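PDB 7NSZ: peptidoglycan-recognition protein LB from Drosophila melanogaster, which hydrolyses the amide link between N-acetylmuramoyl residues and L-amino acids in bacterial peptidoglycan, a zinc-dependent reaction of innate immunity that probably scavenges biologically active fragments. Local coordinates for residues R166-A169 with E170-W174; C52-T55 with P56-M59; A101-P104 with K105-K109. The protein carries 1 engineered substitution. All blocks are in the same frame, centred on the assembly; numbering follows the deposited sequence.

Contact 1 of 3, residues R166-A169 with E170-W174; sequences RLFA and EISSW
Phe168 lays one face of its ring, near the rim, over the hydroxyl of Ser172, whose OG lies 3.9 Å from Phe168 CE2. The same OG donates to Phe168 O at 2.8 Å, coming in above the carbonyl plane, while Ser172 N reaches this oxygen from the other face of that plane; two bonds from one residue thus grip a single carbonyl at the last turn of the helix. Chi1 of -57° swings OG beside its own backbone N, turning the hydroxyl back onto the helix.

Ile171 splits its branches between two neighbours: CD1 comes within 4.1 Å of Phe168 CD1, the side chains crossing at about a right angle, and CG2 meets Leu167 CD1 at 3.9 Å. In the backbone, Ile171 N donates to Leu167 O at 2.9 Å. On the polar flank, the charged groups of Arg166 and Glu170 do not meet directly, although Glu170 N donates to Arg166 O. A water accepts from Arg166 NH1 and donates to Glu170 OE1, spanning charged atoms 4.8 Å apart. The other carboxylate oxygen, Glu170 OE2, takes the indole NE1 of Trp174 at 2.8 Å in a nearly straight bond (170°); OE2 lies in the indole plane and is met on its anti side, 28° out of the carboxylate plane. Both ends of the carboxylate are thus engaged, which restrains its rotation.

Beyond Ile171 a type I turn leads the chain to Trp174. Helix 165-171 rests Leu167 on Trp119, whereas Glu170 and Trp174 pack against Leu129 of helix 126-142, where Lys133 makes a cation-pi contact with the indole.

Contact 2 of 3, residues C52-T55 with P56-M59; sequences CYST and PDCM
Cys52 and Cys58 are joined through their sulfurs, SG to SG 2.1 Å, with a disulfide torsion of 105°. Cys52 sends its SG between its own backbone N and carbonyl carbon (chi1 63°), and Cys58 turns its SG beside its backbone N, consistent with the loop lying against the first turn of the helix. Two residues after Cys52, Ser54 is the N-cap. Its OG accepts from Asp57 N in a weak capping bond of 3.3 Å and gives a second weak bond, 3.1 Å, to Asp57 OD2, so the hydroxyl both accepts from and donates to Asp57.

Backbone bonds accompany this arrangement: Cys58 N donates to Ser54 O at 2.9 Å, and Met59 N to Thr55 O at 2.8 Å with an N-H...O angle of 171°. One turn on from Thr55, the extended Met59 chain crosses that residue at a slant, its terminal CE 3.4 Å from Thr55 CG2, closer than usual for two carbons. Thr55 points CG2 anti to its backbone N, leaving OG1 on another branch to hydrogen-bond Asp87.

The disulfide therefore ties the loop that follows strand 38-45 to the start of helix 55-72, at a position away from the zinc site. Thr55, Cys58 and Met59 all touch Tyr91 of strand 90-92, while Cys52 packs on Ile116 and Met59 on Trp23, both in loops.

Contact 3 of 3, residues A101-P104 with K105-K109; sequences AHAP and KYNDK
Asn107 OD1 accepts two backbone donors, His102 N at 2.9 Å and Ala103 N, also at 2.9 Å. Asn107 CG stands anti to the carbonyl carbon and beside its own N (chi1 -75°), which brings OD1 to the two N-H groups. They approach from opposite faces of the amide plane, each tilted out of it, and the bond from Ala103 N is nearly straight at 171°. Both peptide N-H groups are thereby satisfied by one side-chain oxygen. Asn107 OD1 also lies over one face of the imidazole, near its rim, 3.6 Å from His102 CD2, with ring and amide planes 78° apart.

Ala103 O is met in turn by Tyr106 N at 2.9 Å, and the methyl of Ala103 touches Tyr106 CB. The His102 ring is held at both nitrogens: ND1 bonds to NE2 of the zinc ligand His44, and a water in the ring plane links NE2 to Asn107 O, to which it donates. Further along, Lys109 NZ gives a 2.8 Å bond to Lys105 O and forms a salt bridge with Asp108 OD1, on that oxygen's syn side.

A leucine at Asn107 would probably leave the N-H groups of His102 and Ala103 without their shared acceptor and free the start of the loop to move.

Since His102 bonds a residue that binds zinc, it is a second-shell group; the Asn107 network probably steadies the backbone from which His102 reaches His44, and is thus likely to influence how that ligand is oriented.

In the fold
All three contacts are local and partly buried, each mixing buried residues with exposed ones. Contact 1 closes the C-terminal end of helix 165-171, whereas contact 2 opens the N-terminal end of helix 55-72. Contact 3 belongs to neither element, filling a loop between strands 90-92 and 110-115. Their chemistry follows: a hydrophobic side and a water-bridged polar flank in contact 1, a covalent link with weak capping bonds in contact 2, and side-chain-to-backbone bonding in contact 3. Contact 3 comes nearest the metal, with the His102 side chain about 6 Å from zinc, against about 9 Å for the side chain of Leu167. Contacts 2 and 3 flank the chain's centre on opposite sides, their centres 27 Å apart.

Contact 1 of 3, residues R166-A169 with E170-W174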
loop_
_atom_site.group_PDB
_atom_site.type_symbol
_atom_site.label_atom_id
_atom_site.label_comp_id
_atom_site.label_asym_id
_atom_site.label_seq_id
_atom_site.Cartn_x
_atom_site.Cartn_y
_atom_site.Cartn_z
ATOM N N ARG A 166 -4.978 14.742 4.404
ATOM C CA ARG A 166 -5.915 14.857 3.270
ATOM C C ARG A 166 -6.290 13.460 2.743
ATOM O O ARG A 166 -7.502 13.209 2.481
ATOM C CB ARG A 166 -5.344 15.742 2.164
ATOM C CG ARG A 166 -6.327 16.066 1.043
ATOM C CD ARG A 166 -7.552 16.835 1.504
ATOM N NE ARG A 166 -8.617 16.885 0.530
ATOM C CZ ARG A 166 -9.591 15.978 0.429
ATOM N NH1 ARG A 166 -9.539 14.896 1.198
ATOM N NH2 ARG A 166 -10.585 16.137 -0.454
ATOM N N LEU A 167 -5.307 12.581 2.522
ATOM C CA LEU A 167 -5.633 11.219 2.024
ATOM C C LEU A 167 -6.357 10.437 3.119
ATOM O O LEU A 167 -7.244 9.672 2.798
ATOM C CB LEU A 167 -4.326 10.563 1.587
ATOM C CG LEU A 167 -4.460 9.108 1.141
ATOM C CD1 LEU A 167 -5.524 8.880 0.079
ATOM C CD2 LEU A 167 -3.088 8.604 0.676
ATOM N N PHE A 168 -6.060 10.695 4.393
ATOM C CA PHE A 168 -6.818 10.051 5.475
ATOM C C PHE A 168 -8.317 10.435 5.354
ATOM O O PHE A 168 -9.209 9.608 5.497
ATOM C CB PHE A 168 -6.255 10.378 6.855
ATOM C CG PHE A 168 -6.934 9.511 7.888
ATOM C CD1 PHE A 168 -6.703 8.153 7.938
ATOM C CD2 PHE A 168 -7.752 10.056 8.877
ATOM C CE1 PHE A 168 -7.329 7.336 8.855
ATOM C CE2 PHE A 168 -8.363 9.229 9.800
ATOM C CZ PHE A 168 -8.138 7.886 9.824
ATOM N N ALA A 169 -8.590 11.735 5.172
ATOM C CA ALA A 169 -9.994 12.187 5.053
ATOM C C ALA A 169 -10.637 11.538 3.836
ATOM O O ALA A 169 -11.828 11.145 3.888
ATOM C CB ALA A 169 -10.047 13.699 4.987
ATOM N N GLU A 170 -9.914 11.387 2.738
ATOM C CA GLU A 170 -10.439 10.727 1.541
ATOM C C GLU A 170 -10.804 9.277 1.872
ATOM O O GLU A 170 -11.894 8.829 1.506
ATOM C CB GLU A 170 -9.387 10.818 0.429
ATOM C CG GLU A 170 -9.689 9.985 -0.814
ATOM C CD GLU A 170 -10.941 10.298 -1.601
ATOM O OE1 GLU A 170 -11.363 11.499 -1.595
ATOM O OE2 GLU A 170 -11.446 9.394 -2.296
ATOM N N ILE A 171 -9.865 8.492 2.425
ATOM C CA ILE A 171 -10.151 7.049 2.605
ATOM C C ILE A 171 -11.248 6.861 3.640
ATOM O O ILE A 171 -11.921 5.836 3.661
ATOM C CB ILE A 171 -8.905 6.189 2.958
ATOM C CG1 ILE A 171 -8.357 6.477 4.359
ATOM C CG2 ILE A 171 -7.863 6.376 1.865
ATOM C CD1 ILE A 171 -7.207 5.537 4.777
ATOM N N SER A 172 -11.409 7.880 4.505
ATOM C CA SER A 172 -12.528 7.857 5.488
ATOM C C SER A 172 -13.870 7.813 4.769
ATOM O O SER A 172 -14.846 7.424 5.417
ATOM C CB SER A 172 -12.498 8.970 6.486
ATOM O OG SER A 172 -11.278 9.005 7.226
ATOM N N SER A 173 -13.914 8.139 3.483
ATOM C CA SER A 173 -15.191 8.116 2.720
ATOM C C SER A 173 -15.322 6.841 1.895
ATOM O O SER A 173 -16.285 6.741 1.122
ATOM C CB SER A 173 -15.258 9.316 1.823
ATOM O OG SER A 173 -14.425 9.173 0.673
ATOM N N TRP A 174 -14.317 5.949 1.895
ATOM C CA TRP A 174 -14.366 4.712 1.104
ATOM C C TRP A 174 -15.204 3.655 1.809
ATOM O O TRP A 174 -15.275 3.571 3.039
ATOM C CB TRP A 174 -12.957 4.165 0.824
ATOM C CG TRP A 174 -12.122 5.014 -0.074
ATOM C CD1 TRP A 174 -12.400 6.278 -0.515
ATOM C CD2 TRP A 174 -10.804 4.712 -0.539
ATOM N NE1 TRP A 174 -11.366 6.745 -1.263
ATOM C CE2 TRP A 174 -10.372 5.806 -1.311
ATOM C CE3 TRP A 174 -9.978 3.575 -0.445
ATOM C CZ2 TRP A 174 -9.121 5.852 -1.925
ATOM C CZ3 TRP A 174 -8.747 3.616 -1.053
ATOM C CH2 TRP A 174 -8.328 4.721 -1.788
HETATM O O HOH W 1 -11.759 13.487 0.122
#

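Contact 2 of 3, residues C52-T55 with P56-M59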
loop_
_atom_site.group_PDB
_atom_site.type_symbol
_atom_site.label_atom_id
_atom_site.label_comp_id
_atom_site.label_asym_id
_atom_site.label_seq_id
_atom_site.Cartn_x
_atom_site.Cartn_y
_atom_site.Cartn_z
ATOM N N CYS A 52 4.753 10.968 -8.490
ATOM C CA CYS A 52 5.394 10.553 -9.759
ATOM C C CYS A 52 4.304 10.561 -10.817
ATOM O O CYS A 52 3.248 9.956 -10.608
ATOM C CB CYS A 52 6.063 9.189 -9.580
ATOM S SG CYS A 52 5.004 7.753 -9.192
ATOM N N TYR A 53 4.491 11.294 -11.913
ATOM C CA TYR A 53 3.434 11.379 -12.939
ATOM C C TYR A 53 3.735 10.456 -14.131
ATOM O O TYR A 53 2.754 10.089 -14.825
ATOM C CB TYR A 53 3.261 12.828 -13.379
ATOM C CG TYR A 53 2.629 13.677 -12.306
ATOM C CD1 TYR A 53 3.338 14.693 -11.710
ATOM C CD2 TYR A 53 1.340 13.429 -11.862
ATOM C CE1 TYR A 53 2.767 15.489 -10.736
ATOM C CE2 TYR A 53 0.764 14.189 -10.852
ATOM C CZ TYR A 53 1.488 15.216 -10.287
ATOM O OH TYR A 53 0.946 16.014 -9.313
ATOM N N SER A 54 4.983 10.170 -14.427
ATOM C CA SER A 54 5.336 9.246 -15.538
ATOM C C SER A 54 5.765 7.869 -15.017
ATOM O O SER A 54 6.302 7.744 -13.922
ATOM C CB SER A 54 6.415 9.812 -16.402
ATOM O OG SER A 54 7.680 9.653 -15.835
ATOM N N THR A 55 5.507 6.863 -15.810
ATOM C CA THR A 55 5.831 5.481 -15.432
ATOM C C THR A 55 7.327 5.346 -15.212
ATOM O O THR A 55 7.754 4.782 -14.207
ATOM C CB THR A 55 5.290 4.521 -16.471
ATOM O OG1 THR A 55 3.874 4.594 -16.430
ATOM C CG2 THR A 55 5.748 3.100 -16.206
ATOM N N PRO A 56 8.240 5.936 -16.020
ATOM C CA PRO A 56 9.656 5.831 -15.654
ATOM C C PRO A 56 9.925 6.384 -14.258
ATOM O O PRO A 56 10.754 5.807 -13.552
ATOM C CB PRO A 56 10.353 6.627 -16.795
ATOM C CG PRO A 56 9.462 6.424 -17.926
ATOM C CD PRO A 56 8.063 6.606 -17.333
ATOM N N ASP A 57 9.295 7.505 -13.912
ATOM C CA ASP A 57 9.548 8.104 -12.585
ATOM C C ASP A 57 8.941 7.213 -11.489
ATOM O O ASP A 57 9.530 7.089 -10.420
ATOM C CB ASP A 57 9.024 9.514 -12.517
ATOM C CG ASP A 57 9.776 10.480 -13.424
ATOM O OD1 ASP A 57 10.895 10.139 -13.803
ATOM O OD2 ASP A 57 9.164 11.427 -13.825
ATOM N N CYS A 58 7.798 6.615 -11.707
ATOM C CA CYS A 58 7.119 5.772 -10.695
ATOM C C CYS A 58 7.895 4.463 -10.539
ATOM O O CYS A 58 8.062 3.999 -9.398
ATOM C CB CYS A 58 5.676 5.483 -11.074
ATOM S SG CYS A 58 4.608 6.949 -11.066
ATOM N N MET A 59 8.445 3.900 -11.612
ATOM C CA MET A 59 9.313 2.709 -11.476
ATOM C C MET A 59 10.561 3.050 -10.646
ATOM O O MET A 59 10.932 2.269 -9.741
ATOM C CB MET A 59 9.751 2.226 -12.861
ATOM C CG MET A 59 8.600 1.709 -13.688
ATOM S SD MET A 59 9.094 1.276 -15.359
ATOM C CE MET A 59 7.669 0.329 -15.937
#

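Contact 3 of 3, residues A101-P104 with K105-K109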
loop_
_atom_site.group_PDB
_atom_site.type_symbol
_atom_site.label_atom_id
_atom_site.label_comp_id
_atom_site.label_asym_id
_atom_site.label_seq_id
_atom_site.Cartn_x
_atom_site.Cartn_y
_atom_site.Cartn_z
ATOM N N ALA A 101 6.080 -5.302 5.967
ATOM C CA ALA A 101 6.823 -4.569 7.012
ATOM C C ALA A 101 6.360 -3.127 6.968
ATOM O O ALA A 101 7.147 -2.190 6.916
ATOM C CB ALA A 101 8.326 -4.622 6.772
ATOM N N HIS A 102 5.041 -2.956 7.031
ATOM C CA HIS A 102 4.416 -1.623 6.891
ATOM C C HIS A 102 3.539 -1.256 8.088
ATOM O O HIS A 102 3.284 -0.076 8.218
ATOM C CB HIS A 102 3.659 -1.512 5.552
ATOM C CG HIS A 102 2.503 -2.442 5.443
ATOM N ND1 HIS A 102 1.227 -2.157 5.909
ATOM C CD2 HIS A 102 2.459 -3.729 5.023
ATOM C CE1 HIS A 102 0.494 -3.251 5.789
ATOM N NE2 HIS A 102 1.244 -4.269 5.280
ATOM N N ALA A 103 2.989 -2.197 8.811
ATOM C CA ALA A 103 2.008 -1.861 9.863
ATOM C C ALA A 103 2.146 -2.882 10.979
ATOM O O ALA A 103 1.624 -3.960 10.890
ATOM C CB ALA A 103 0.617 -1.874 9.290
ATOM N N PRO A 104 2.881 -2.514 12.057
ATOM C CA PRO A 104 3.022 -3.430 13.207
ATOM C C PRO A 104 1.682 -3.993 13.691
ATOM O O PRO A 104 0.723 -3.237 13.798
ATOM C CB PRO A 104 3.694 -2.526 14.257
ATOM C CG PRO A 104 4.465 -1.496 13.457
ATOM C CD PRO A 104 3.606 -1.253 12.206
ATOM N N LYS A 105 1.646 -5.288 13.935
ATOM C CA LYS A 105 0.488 -6.065 14.417
ATOM C C LYS A 105 -0.456 -6.392 13.260
ATOM O O LYS A 105 -1.354 -7.230 13.476
ATOM C CB LYS A 105 -0.343 -5.330 15.486
ATOM C CG LYS A 105 0.390 -4.736 16.663
ATOM C CD LYS A 105 0.916 -5.809 17.506
ATOM C CE LYS A 105 1.447 -5.308 18.832
ATOM N NZ LYS A 105 1.798 -6.439 19.706
ATOM N N TYR A 106 -0.224 -5.863 12.045
ATOM C CA TYR A 106 -1.084 -6.176 10.880
ATOM C C TYR A 106 -0.322 -6.779 9.717
ATOM O O TYR A 106 -0.915 -7.028 8.668
ATOM C CB TYR A 106 -1.786 -4.906 10.412
ATOM C CG TYR A 106 -2.846 -4.452 11.385
ATOM C CD1 TYR A 106 -2.537 -3.743 12.536
ATOM C CD2 TYR A 106 -4.167 -4.765 11.160
ATOM C CE1 TYR A 106 -3.520 -3.336 13.422
ATOM C CE2 TYR A 106 -5.165 -4.423 12.050
ATOM C CZ TYR A 106 -4.835 -3.686 13.169
ATOM O OH TYR A 106 -5.820 -3.281 14.024
ATOM N N ASN A 107 0.997 -6.957 9.844
ATOM C CA ASN A 107 1.814 -7.337 8.665
ATOM C C ASN A 107 1.455 -8.711 8.131
ATOM O O ASN A 107 1.561 -8.944 6.915
ATOM C CB ASN A 107 3.295 -7.259 9.012
ATOM C CG ASN A 107 3.765 -5.829 9.070
ATOM O OD1 ASN A 107 3.437 -5.005 8.209
ATOM N ND2 ASN A 107 4.572 -5.523 10.071
ATOM N N ASP A 108 0.983 -9.618 8.993
ATOM C CA ASP A 108 0.615 -10.988 8.563
ATOM C C ASP A 108 -0.905 -11.100 8.366
ATOM O O ASP A 108 -1.386 -12.226 8.328
ATOM C CB ASP A 108 1.075 -12.009 9.611
ATOM C CG ASP A 108 0.313 -11.839 10.935
ATOM O OD1 ASP A 108 -0.420 -10.831 11.140
ATOM O OD2 ASP A 108 0.522 -12.704 11.811
ATOM N N LYS A 109 -1.626 -9.999 8.186
ATOM C CA LYS A 109 -3.105 -10.096 8.038
ATOM C C LYS A 109 -3.650 -8.906 7.240
ATOM O O LYS A 109 -4.822 -8.517 7.389
ATOM C CB LYS A 109 -3.748 -10.164 9.426
ATOM C CG LYS A 109 -3.437 -8.981 10.318
ATOM C CD LYS A 109 -4.157 -8.958 11.674
ATOM C CE LYS A 109 -3.719 -10.071 12.593
ATOM N NZ LYS A 109 -2.364 -9.862 13.152
HETATM O O HOH W 2 0.983 -7.052 4.850
#